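Local coordinates for C alpha-dehydrogenase (PDB 4YAG), which oxidises the alpha-carbon alcohol of lignin beta-aryl ethers with NAD+, an early step of their cleavage pathway, as a short-chain dehydrogenase/reductase, at the interface of chains A and B. Numbering follows the deposited sequence. Chains: chain A/B, C alpha-dehydrogenase.

Contact 1: the interface of chains A and B. Residues chain A 116, 120, 164, 167-168, 170-172; chain B 100, 108, 151-153, 156, 159-160.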
ATOM      1  N   LEU A 116       0.213   3.853   6.476  1.00  8.76           N
ATOM      2  CA  LEU A 116       1.203   3.736   5.418  1.00  8.69           C
ATOM      3  C   LEU A 116       2.045   5.007   5.322  1.00  8.66           C
ATOM      4  O   LEU A 116       3.295   4.940   5.321  1.00 10.62           O
ATOM      5  CB  LEU A 116       0.535   3.411   4.075  1.00 10.39           C
ATOM      6  CG  LEU A 116       1.502   3.359   2.885  1.00 11.41           C
ATOM      7  CD1 LEU A 116       2.669   2.419   3.124  1.00  9.83           C
ATOM      8  CD2 LEU A 116       0.778   2.952   1.582  1.00 11.02           C
ATOM      9  N   ILE A 120       6.292   6.079   6.079  1.00 10.17           N
ATOM     10  CA  ILE A 120       7.028   6.755   5.035  1.00  9.82           C
ATOM     11  C   ILE A 120       7.531   8.114   5.519  1.00  9.77           C
ATOM     12  O   ILE A 120       8.702   8.460   5.304  1.00  9.66           O
ATOM     13  CB  ILE A 120       6.175   6.894   3.737  1.00  9.65           C
ATOM     14  CG1 ILE A 120       5.929   5.508   3.134  1.00 11.40           C
ATOM     15  CG2 ILE A 120       6.860   7.834   2.772  1.00 10.61           C
ATOM     16  CD1 ILE A 120       4.822   5.460   2.089  1.00 10.80           C
ATOM     17  N   ALA A 164       1.376  -3.042   2.366  1.00  8.40           N
ATOM     18  CA  ALA A 164       2.302  -2.073   1.808  1.00  7.64           C
ATOM     19  C   ALA A 164       3.494  -1.830   2.738  1.00 11.01           C
ATOM     20  O   ALA A 164       4.609  -1.662   2.274  1.00  9.71           O
ATOM     21  CB  ALA A 164       1.606  -0.766   1.502  1.00  8.69           C
ATOM     22  N   THR A 167       6.091  -4.618   2.327  1.00  9.10           N
ATOM     23  CA  THR A 167       6.868  -4.465   1.095  1.00 10.05           C
ATOM     24  C   THR A 167       7.804  -3.259   1.184  1.00 10.12           C
ATOM     25  O   THR A 167       8.946  -3.322   0.752  1.00 10.82           O
ATOM     26  CB  THR A 167       5.922  -4.349  -0.094  1.00 11.94           C
ATOM     27  OG1 THR A 167       5.154  -5.558  -0.166  1.00 12.73           O
ATOM     28  CG2 THR A 167       6.679  -4.142  -1.409  1.00 10.65           C
ATOM     29  N   LEU A 168       7.303  -2.153   1.726  1.00 10.23           N
ATOM     30  CA  LEU A 168       8.130  -0.965   1.942  1.00 10.70           C
ATOM     31  C   LEU A 168       9.406  -1.345   2.673  1.00 10.47           C
ATOM     32  O   LEU A 168      10.515  -0.952   2.295  1.00 11.40           O
ATOM     33  CB  LEU A 168       7.322   0.058   2.740  1.00 10.54           C
ATOM     34  CG  LEU A 168       8.085   1.268   3.297  1.00 13.80           C
ATOM     35  CD1 LEU A 168       8.565   2.143   2.138  1.00 14.95           C
ATOM     36  CD2 LEU A 168       7.240   2.049   4.267  1.00 13.06           C
ATOM     37  N   GLU A 170      10.866  -4.294   3.105  1.00  9.52           N
ATOM     38  CA  GLU A 170      11.727  -5.152   2.320  1.00  9.81           C
ATOM     39  C   GLU A 170      12.532  -4.347   1.290  1.00 11.28           C
ATOM     40  O   GLU A 170      13.741  -4.549   1.091  1.00 13.38           O
ATOM     41  CB  GLU A 170      10.875  -6.172   1.551  1.00 11.65           C
ATOM     42  CG  GLU A 170      10.161  -7.175   2.406  1.00 13.20           C
ATOM     43  CD  GLU A 170       9.147  -8.013   1.614  1.00 16.86           C
ATOM     44  OE1 GLU A 170       8.801  -7.630   0.473  1.00 16.00           O
ATOM     45  OE2 GLU A 170       8.709  -9.061   2.146  1.00 14.82           O
ATOM     46  N   THR A 171      11.861  -3.423   0.625  1.00  9.87           N
ATOM     47  CA  THR A 171      12.503  -2.720  -0.470  1.00 11.83           C
ATOM     48  C   THR A 171      13.545  -1.727  -0.006  1.00 11.05           C
ATOM     49  O   THR A 171      14.548  -1.531  -0.701  1.00 13.02           O
ATOM     50  CB  THR A 171      11.468  -2.018  -1.377  1.00 14.98           C
ATOM     51  OG1 THR A 171      10.817  -0.945  -0.663  1.00 17.32           O
ATOM     52  CG2 THR A 171      10.464  -3.033  -1.884  1.00 13.57           C
ATOM     53  N   ILE A 172      13.346  -1.095   1.148  1.00 11.98           N
ATOM     54  CA  ILE A 172      14.323  -0.105   1.600  1.00 11.24           C
ATOM     55  C   ILE A 172      15.593  -0.737   2.166  1.00 12.59           C
ATOM     56  O   ILE A 172      16.574  -0.031   2.374  1.00 12.27           O
ATOM     57  CB  ILE A 172      13.757   0.886   2.653  1.00 13.36           C
ATOM     58  CG1 ILE A 172      13.426   0.169   3.959  1.00 11.73           C
ATOM     59  CG2 ILE A 172      12.547   1.641   2.088  1.00 15.86           C
ATOM     60  CD1 ILE A 172      12.941   1.097   5.060  1.00 15.42           C
TER
ATOM     61  N   PHE B 100      16.843   5.588  -4.425  1.00 14.61           N
ATOM     62  CA  PHE B 100      15.965   5.799  -3.291  1.00 14.57           C
ATOM     63  C   PHE B 100      16.257   7.104  -2.555  1.00 15.33           C
ATOM     64  O   PHE B 100      15.326   7.794  -2.131  1.00 15.79           O
ATOM     65  CB  PHE B 100      16.046   4.623  -2.322  1.00 15.07           C
ATOM     66  CG  PHE B 100      15.080   4.732  -1.188  1.00 16.49           C
ATOM     67  CD1 PHE B 100      13.773   4.348  -1.345  1.00 16.02           C
ATOM     68  CD2 PHE B 100      15.465   5.282   0.012  1.00 19.13           C
ATOM     69  CE1 PHE B 100      12.871   4.468  -0.302  1.00 22.89           C
ATOM     70  CE2 PHE B 100      14.572   5.416   1.045  1.00 17.02           C
ATOM     71  CZ  PHE B 100      13.284   5.018   0.890  1.00 19.66           C
ATOM     72  N   TRP B 108       6.891  10.039  -3.865  1.00 10.30           N
ATOM     73  CA  TRP B 108       6.023   9.118  -3.135  1.00 10.64           C
ATOM     74  C   TRP B 108       4.554   9.408  -3.433  1.00 11.07           C
ATOM     75  O   TRP B 108       3.758   8.488  -3.669  1.00 11.05           O
ATOM     76  CB  TRP B 108       6.220   9.215  -1.616  1.00 11.00           C
ATOM     77  CG  TRP B 108       7.331   8.325  -1.157  1.00 11.40           C
ATOM     78  CD1 TRP B 108       8.591   8.701  -0.798  1.00 19.79           C
ATOM     79  CD2 TRP B 108       7.281   6.907  -1.035  1.00 12.16           C
ATOM     80  NE1 TRP B 108       9.331   7.587  -0.458  1.00 20.61           N
ATOM     81  CE2 TRP B 108       8.544   6.476  -0.597  1.00 17.85           C
ATOM     82  CE3 TRP B 108       6.288   5.955  -1.267  1.00 14.05           C
ATOM     83  CZ2 TRP B 108       8.832   5.130  -0.378  1.00 17.13           C
ATOM     84  CZ3 TRP B 108       6.578   4.636  -1.037  1.00 16.30           C
ATOM     85  CH2 TRP B 108       7.827   4.240  -0.597  1.00 15.85           C
ATOM     86  N   MET B 151      11.922  -6.897  -4.126  1.00 16.03           N
ATOM     87  CA  MET B 151      12.462  -5.873  -5.009  1.00 16.58           C
ATOM     88  C   MET B 151      13.475  -4.995  -4.266  1.00 13.53           C
ATOM     89  O   MET B 151      13.417  -4.866  -3.044  1.00 17.93           O
ATOM     90  CB  MET B 151      11.334  -4.985  -5.538  1.00 17.20           C
ATOM     91  CG  MET B 151      10.275  -5.729  -6.326  1.00 17.05           C
ATOM     92  SD  MET B 151      10.861  -6.299  -7.922  1.00 19.98           S
ATOM     93  CE  MET B 151      11.035  -4.759  -8.839  1.00 24.69           C
ATOM     94  N   PRO B 152      14.395  -4.393  -5.021  1.00 17.12           N
ATOM     95  CA  PRO B 152      15.409  -3.469  -4.503  1.00 19.64           C
ATOM     96  C   PRO B 152      14.859  -2.063  -4.285  1.00 18.11           C
ATOM     97  O   PRO B 152      13.760  -1.732  -4.729  1.00 15.89           O
ATOM     98  CB  PRO B 152      16.442  -3.456  -5.618  1.00 22.24           C
ATOM     99  CG  PRO B 152      15.670  -3.665  -6.844  1.00 25.64           C
ATOM    100  CD  PRO B 152      14.545  -4.603  -6.462  1.00 18.88           C
ATOM    101  N   SER B 153      15.632  -1.233  -3.593  1.00 14.56           N
ATOM    102  CA  SER B 153      15.152   0.061  -3.166  1.00 12.12           C
ATOM    103  C   SER B 153      14.868   1.036  -4.303  1.00 12.77           C
ATOM    104  O   SER B 153      14.048   1.926  -4.138  1.00 13.70           O
ATOM    105  CB  SER B 153      16.163   0.681  -2.188  1.00 16.75           C
ATOM    106  OG  SER B 153      17.375   0.866  -2.865  1.00 21.06           O
ATOM    107  N   ALA B 156      11.260   0.964  -4.767  1.00 11.19           N
ATOM    108  CA  ALA B 156      10.461   0.987  -3.547  1.00 10.38           C
ATOM    109  C   ALA B 156       9.047   1.508  -3.739  1.00  9.74           C
ATOM    110  O   ALA B 156       8.087   0.916  -3.234  1.00 11.74           O
ATOM    111  CB  ALA B 156      11.144   1.807  -2.459  1.00 11.36           C
ATOM    112  N   ALA B 159       6.926  -0.969  -5.942  1.00 10.07           N
ATOM    113  CA  ALA B 159       6.620  -2.233  -5.284  1.00  8.92           C
ATOM    114  C   ALA B 159       5.636  -2.053  -4.133  1.00  9.73           C
ATOM    115  O   ALA B 159       4.718  -2.861  -3.950  1.00 10.48           O
ATOM    116  CB  ALA B 159       7.890  -2.885  -4.798  1.00 10.37           C
ATOM    117  N   THR B 160       5.803  -0.985  -3.358  1.00  8.59           N
ATOM    118  CA  THR B 160       4.940  -0.729  -2.220  1.00  9.61           C
ATOM    119  C   THR B 160       3.484  -0.568  -2.657  1.00 10.48           C
ATOM    120  O   THR B 160       2.581  -1.185  -2.089  1.00 10.33           O
ATOM    121  CB  THR B 160       5.447   0.526  -1.453  1.00 10.95           C
ATOM    122  OG1 THR B 160       6.756   0.262  -0.916  1.00 11.10           O
ATOM    123  CG2 THR B 160       4.532   0.913  -0.317  1.00  9.31           C
TER
HETATM  124  O   HOH W   1       9.917  -6.265  -1.981  1.00 17.97           O
HETATM  125  O   HOH W   2      13.856  -6.871  -1.230  1.00 30.23           O
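The hydroxyl OG1 of A:Thr171 is gripped from its own helix by two carbonyls: it turns its hydrogen mainly to the O of A:Leu168 at 3.0 Å, with a weak bond to the O of A:Thr167 as a minor share. Its chi1 of 67° puts OG1 between the backbone N and the carbonyl carbon, and the oxygen stands above the plane of the A:Leu168 carbonyl. So tethered, OG1 lies against B:Ala156, 3.3 Å from its CB, meeting the partner here by packing. B:Thr160 uses the same economy: OG1 bonds to the carbonyl O of B:Ala156 at 2.8 Å, while the outer side of the hydroxyl rests over CA of A:Leu168. Its chi1 of -64° sets OG1 anti to the carbonyl carbon and leaves CG2 anti to the backbone N, so that this methyl turns to CB of A:Ala164, 3.8 Å away. Beside this small-residue seam, B:Trp108 and A:Ile120 reach tip to tip, CG2 over the five-membered ring and CD1 over the six-membered ring, 4.0 Å from the latter's centroid. CD1 of A:Leu168 crosses obliquely to the indole's CH2 at 3.5 Å. An alanine in place of B:Trp108 would take away the indole under both A:Ile120 methyls and the A:Leu168 tip, and would probably loosen this end of the seam. CG2 of A:Ile172 similarly meets CZ and CE1 of B:Phe100. At the opposite end, water joins the chains, one molecule lying 3.0 Å from both B:Met151 N and the carboxylate OE1 of A:Glu170. Helices 105-133 and 156-177 of the two copies thus form the helix-to-helix interface typical of this family's dimers; because 156-177 carries the YxxxK catalytic motif, pairing likely also steadies the active site.

Contact 2: the interface of chains A and B. Residues chain A 145, 148, 187, 248-253, 256, 259; chain B 266-267, 269-271.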
ATOM      1  N   LEU A 145       0.097  -9.122  10.861  1.00 10.07           N
ATOM      2  CA  LEU A 145      -0.134 -10.347  10.115  1.00 11.42           C
ATOM      3  C   LEU A 145      -1.344 -10.173   9.191  1.00 14.10           C
ATOM      4  O   LEU A 145      -1.495 -10.906   8.216  1.00 12.56           O
ATOM      5  CB  LEU A 145      -0.316 -11.532  11.045  1.00 12.56           C
ATOM      6  CG  LEU A 145       0.986 -12.021  11.669  1.00 14.42           C
ATOM      7  CD1 LEU A 145       0.736 -13.042  12.793  1.00 15.72           C
ATOM      8  CD2 LEU A 145       1.887 -12.629  10.627  1.00 14.94           C
ATOM      9  N   LEU A 148      -0.608  -9.952   5.562  1.00 11.37           N
ATOM     10  CA  LEU A 148      -0.065 -11.155   4.933  1.00 12.27           C
ATOM     11  C   LEU A 148      -1.114 -12.248   4.724  1.00 12.96           C
ATOM     12  O   LEU A 148      -1.219 -12.814   3.636  1.00 13.01           O
ATOM     13  CB  LEU A 148       1.059 -11.700   5.810  1.00 16.73           C
ATOM     14  CG  LEU A 148       2.197 -12.440   5.158  1.00 29.46           C
ATOM     15  CD1 LEU A 148       2.902 -11.508   4.159  1.00 25.34           C
ATOM     16  CD2 LEU A 148       3.153 -12.918   6.256  1.00 25.77           C
ATOM     17  N   MET A 187       5.246  -7.933  12.473  1.00 10.13           N
ATOM     18  CA  MET A 187       3.935  -8.401  12.058  1.00 11.52           C
ATOM     19  C   MET A 187       3.242  -9.073  13.227  1.00 11.55           C
ATOM     20  O   MET A 187       3.431 -10.269  13.470  1.00 12.45           O
ATOM     21  CB  MET A 187       4.081  -9.350  10.862  1.00 10.70           C
ATOM     22  CG  MET A 187       4.627  -8.626   9.649  1.00  9.11           C
ATOM     23  SD  MET A 187       5.197  -9.736   8.338  1.00 13.17           S
ATOM     24  CE  MET A 187       6.647 -10.416   9.092  1.00 13.56           C
ATOM     25  N   TYR A 248      12.342  -9.881   9.398  1.00 12.11           N
ATOM     26  CA  TYR A 248      10.969 -10.201   9.730  1.00 11.68           C
ATOM     27  C   TYR A 248      10.820 -10.668  11.158  1.00 12.76           C
ATOM     28  O   TYR A 248      11.580 -11.521  11.632  1.00 13.98           O
ATOM     29  CB  TYR A 248      10.471 -11.339   8.840  1.00 12.07           C
ATOM     30  CG  TYR A 248      10.502 -11.089   7.358  1.00 13.61           C
ATOM     31  CD1 TYR A 248       9.839 -10.016   6.781  1.00 11.36           C
ATOM     32  CD2 TYR A 248      11.146 -11.983   6.519  1.00 16.68           C
ATOM     33  CE1 TYR A 248       9.841  -9.824   5.430  1.00 12.35           C
ATOM     34  CE2 TYR A 248      11.164 -11.799   5.173  1.00 15.27           C
ATOM     35  CZ  TYR A 248      10.498 -10.739   4.619  1.00 15.11           C
ATOM     36  OH  TYR A 248      10.511 -10.585   3.250  1.00 18.11           O
ATOM     37  N   VAL A 249       9.817 -10.122  11.836  1.00 12.91           N
ATOM     38  CA  VAL A 249       9.429 -10.617  13.150  1.00 13.83           C
ATOM     39  C   VAL A 249       7.924 -10.798  13.162  1.00 10.94           C
ATOM     40  O   VAL A 249       7.197  -9.844  12.899  1.00 12.01           O
ATOM     41  CB  VAL A 249       9.797  -9.622  14.268  1.00 14.64           C
ATOM     42  CG1 VAL A 249       9.248 -10.123  15.613  1.00 14.60           C
ATOM     43  CG2 VAL A 249      11.303  -9.419  14.346  1.00 18.39           C
ATOM     44  N   SER A 250       7.468 -12.017  13.458  1.00 12.47           N
ATOM     45  CA  SER A 250       6.046 -12.298  13.649  1.00 12.95           C
ATOM     46  C   SER A 250       5.851 -12.761  15.077  1.00 13.71           C
ATOM     47  O   SER A 250       6.644 -13.522  15.610  1.00 15.58           O
ATOM     48  CB  SER A 250       5.533 -13.382  12.690  1.00 16.82           C
ATOM     49  OG  SER A 250       5.680 -12.971  11.328  1.00 17.01           O
ATOM     50  N   THR A 251       4.778 -12.309  15.702  1.00 14.31           N
ATOM     51  CA  THR A 251       4.577 -12.621  17.116  1.00 14.49           C
ATOM     52  C   THR A 251       3.781 -13.900  17.369  1.00 16.07           C
ATOM     53  O   THR A 251       3.835 -14.463  18.472  1.00 16.86           O
ATOM     54  CB  THR A 251       3.845 -11.474  17.840  1.00 12.85           C
ATOM     55  OG1 THR A 251       2.522 -11.357  17.320  1.00 14.06           O
ATOM     56  CG2 THR A 251       4.567 -10.159  17.679  1.00 13.78           C
ATOM     57  N   HIS A 252       3.045 -14.362  16.359  1.00 15.59           N
ATOM     58  CA  HIS A 252       2.138 -15.496  16.496  1.00 16.07           C
ATOM     59  C   HIS A 252       2.235 -16.405  15.287  1.00 15.71           C
ATOM     60  O   HIS A 252       2.464 -15.919  14.177  1.00 15.89           O
ATOM     61  CB  HIS A 252       0.689 -15.006  16.571  1.00 16.65           C
ATOM     62  CG  HIS A 252       0.325 -14.379  17.882  1.00 18.08           C
ATOM     63  ND1 HIS A 252       0.739 -13.125  18.240  1.00 16.17           N
ATOM     64  CD2 HIS A 252      -0.459 -14.838  18.892  1.00 21.93           C
ATOM     65  CE1 HIS A 252       0.254 -12.838  19.453  1.00 16.55           C
ATOM     66  NE2 HIS A 252      -0.477 -13.854  19.853  1.00 20.53           N
ATOM     67  N   GLY A 253       2.027 -17.697  15.502  1.00 18.12           N
ATOM     68  CA  GLY A 253       2.036 -18.671  14.424  1.00 18.94           C
ATOM     69  C   GLY A 253       0.681 -19.159  13.951  1.00 18.27           C
ATOM     70  O   GLY A 253       0.605 -20.036  13.081  1.00 18.24           O
ATOM     71  N   ARG A 256      -0.124 -19.421  10.134  1.00 16.80           N
ATOM     72  CA  ARG A 256       0.797 -20.123   9.253  1.00 15.89           C
ATOM     73  C   ARG A 256       0.046 -20.809   8.112  1.00 15.96           C
ATOM     74  O   ARG A 256       0.410 -20.646   6.952  1.00 19.02           O
ATOM     75  CB  ARG A 256       1.604 -21.164  10.028  1.00 19.60           C
ATOM     76  CG  ARG A 256       2.544 -21.983   9.159  1.00 27.70           C
ATOM     77  CD  ARG A 256       3.313 -22.969  10.004  1.00 26.63           C
ATOM     78  NE  ARG A 256       4.102 -22.284  11.023  1.00 29.00           N
ATOM     79  CZ  ARG A 256       5.330 -21.813  10.827  1.00 33.35           C
ATOM     80  NH1 ARG A 256       5.922 -21.953   9.653  1.00 31.45           N
ATOM     81  NH2 ARG A 256       5.974 -21.209  11.810  1.00 32.89           N
ATOM     82  N   CYS A 259      -1.747 -18.438   5.631  1.00 14.74           N
ATOM     83  CA  CYS A 259      -0.773 -17.801   4.759  1.00 14.16           C
ATOM     84  C   CYS A 259      -0.270 -18.799   3.724  1.00 12.86           C
ATOM     85  O   CYS A 259      -0.152 -18.466   2.543  1.00 15.01           O
ATOM     86  CB  CYS A 259       0.416 -17.261   5.550  1.00 13.05           C
ATOM     87  SG  CYS A 259       0.059 -15.743   6.510  1.00 15.86           S
TER
ATOM     88  N   LEU B 266       9.098 -15.488   5.400  1.00 14.05           N
ATOM     89  CA  LEU B 266       7.968 -14.990   6.173  1.00 12.62           C
ATOM     90  C   LEU B 266       7.429 -16.077   7.121  1.00 13.56           C
ATOM     91  O   LEU B 266       7.201 -15.818   8.300  1.00 14.28           O
ATOM     92  CB  LEU B 266       6.859 -14.497   5.249  1.00 13.25           C
ATOM     93  CG  LEU B 266       7.142 -13.192   4.501  1.00 12.92           C
ATOM     94  CD1 LEU B 266       6.212 -13.060   3.316  1.00 13.50           C
ATOM     95  CD2 LEU B 266       7.039 -11.993   5.435  1.00 13.10           C
ATOM     96  N   LEU B 267       7.232 -17.280   6.612  1.00 14.89           N
ATOM     97  CA  LEU B 267       6.736 -18.366   7.450  1.00 14.78           C
ATOM     98  C   LEU B 267       7.752 -18.653   8.565  1.00 19.70           C
ATOM     99  O   LEU B 267       7.385 -18.909   9.715  1.00 18.15           O
ATOM    100  CB  LEU B 267       6.471 -19.605   6.604  1.00 17.61           C
ATOM    101  CG  LEU B 267       5.332 -19.492   5.589  1.00 19.32           C
ATOM    102  CD1 LEU B 267       5.325 -20.689   4.638  1.00 20.18           C
ATOM    103  CD2 LEU B 267       3.975 -19.365   6.281  1.00 21.57           C
ATOM    104  N   SER B 269       9.591 -16.716  10.135  1.00 15.14           N
ATOM    105  CA  SER B 269       9.534 -15.705  11.195  1.00 17.63           C
ATOM    106  C   SER B 269       8.421 -15.990  12.209  1.00 17.62           C
ATOM    107  O   SER B 269       8.344 -15.329  13.259  1.00 21.85           O
ATOM    108  CB  SER B 269       9.342 -14.298  10.604  1.00 17.16           C
ATOM    109  OG  SER B 269       8.005 -14.044  10.173  1.00 16.15           O
ATOM    110  N   MET B 270       7.538 -16.925  11.878  1.00 17.04           N
ATOM    111  CA  MET B 270       6.409 -17.234  12.746  1.00 18.18           C
ATOM    112  C   MET B 270       6.796 -18.316  13.747  1.00 19.46           C
ATOM    113  O   MET B 270       7.316 -19.350  13.350  1.00 21.82           O
ATOM    114  CB  MET B 270       5.231 -17.707  11.896  1.00 16.49           C
ATOM    115  CG  MET B 270       4.741 -16.631  10.956  1.00 15.22           C
ATOM    116  SD  MET B 270       3.471 -17.252   9.857  1.00 17.73           S
ATOM    117  CE  MET B 270       3.302 -15.891   8.723  1.00 18.30           C
ATOM    118  N   PRO B 271       6.533 -18.080  15.046  1.00 18.77           N
ATOM    119  CA  PRO B 271       6.672 -19.139  16.057  1.00 21.09           C
ATOM    120  C   PRO B 271       5.797 -20.346  15.771  1.00 27.10           C
ATOM    121  O   PRO B 271       4.829 -20.219  15.020  1.00 28.00           O
ATOM    122  CB  PRO B 271       6.216 -18.454  17.350  1.00 32.24           C
ATOM    123  CG  PRO B 271       5.360 -17.328  16.913  1.00 31.38           C
ATOM    124  CD  PRO B 271       5.913 -16.865  15.600  1.00 20.34           C
TER
HETATM  125  O   HOH W   3       9.972 -13.727  14.408  1.00 23.71           O
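B:Met270 runs extended beyond CG, and its terminal CE is lodged among A:Leu145, A:Leu148 and A:Cys259, 3.9 Å from the SG of the last. Next to it B:Leu266 divides its two branches: CD1 touches CD1 of A:Leu148 at 3.8 Å, whereas CD2 sits over one face of the A:Tyr248 ring, displaced toward the rim and 3.5 Å from CE1. CE of A:Met187, swung round by a bend at chi3 (-70°), approaches the same CD2 branch at about a right angle. Here is the close-packed half of the contact, closed by a polar clasp. OG of B:Ser269, with chi1 at 76° in the crowded position between backbone N and carbonyl carbon, donates in plane to a lone pair of B:Leu266 O at 2.7 Å; this fixes the hydroxyl for its 2.8 Å hydrogen bond with OG of A:Ser250. The backbone side is looser. Between A:Ser250 N and B:Ser269 O the direct bond is weak, at 3.4 Å, and a water that lies 2.6 Å from B:Ser269 O spans the same two atoms. At the other margin, carbonyl oxygens of B:Met270 and B:Pro271 lie in plane at the edge of the A:Arg256 guanidinium; although NH2 is near the former, its N-H points elsewhere, so the attraction is probably electrostatic and not a directed bond. The ring of B:Pro271 meets the A:His252 and A:Gly253 backbone through CG. In the fold, the end of helix 256-268 and the tail following it from chain B lie across strand 248-250, the segment 145-148 and the start of helix 256-268 of chain A.

About 19 Å separates the centres of contact 1 and contact 2, and they have no residue in common. Contact 1 pairs the long helices 105-133 and 156-177, whereas contact 2 brings in the carboxy-terminal helix 256-268, which supplies both sides. The stretch 145-153 ties them in sequence: its beginning serves contact 2 from chain A, its end contact 1 from chain B. Since the interface is two-fold symmetric, each contact has a twin, so beside a core of paired helices the end of helix 256-268 and the residues after it from each copy lie on the other. The twin contacts probably add to the grip of the dimer beyond its helical core.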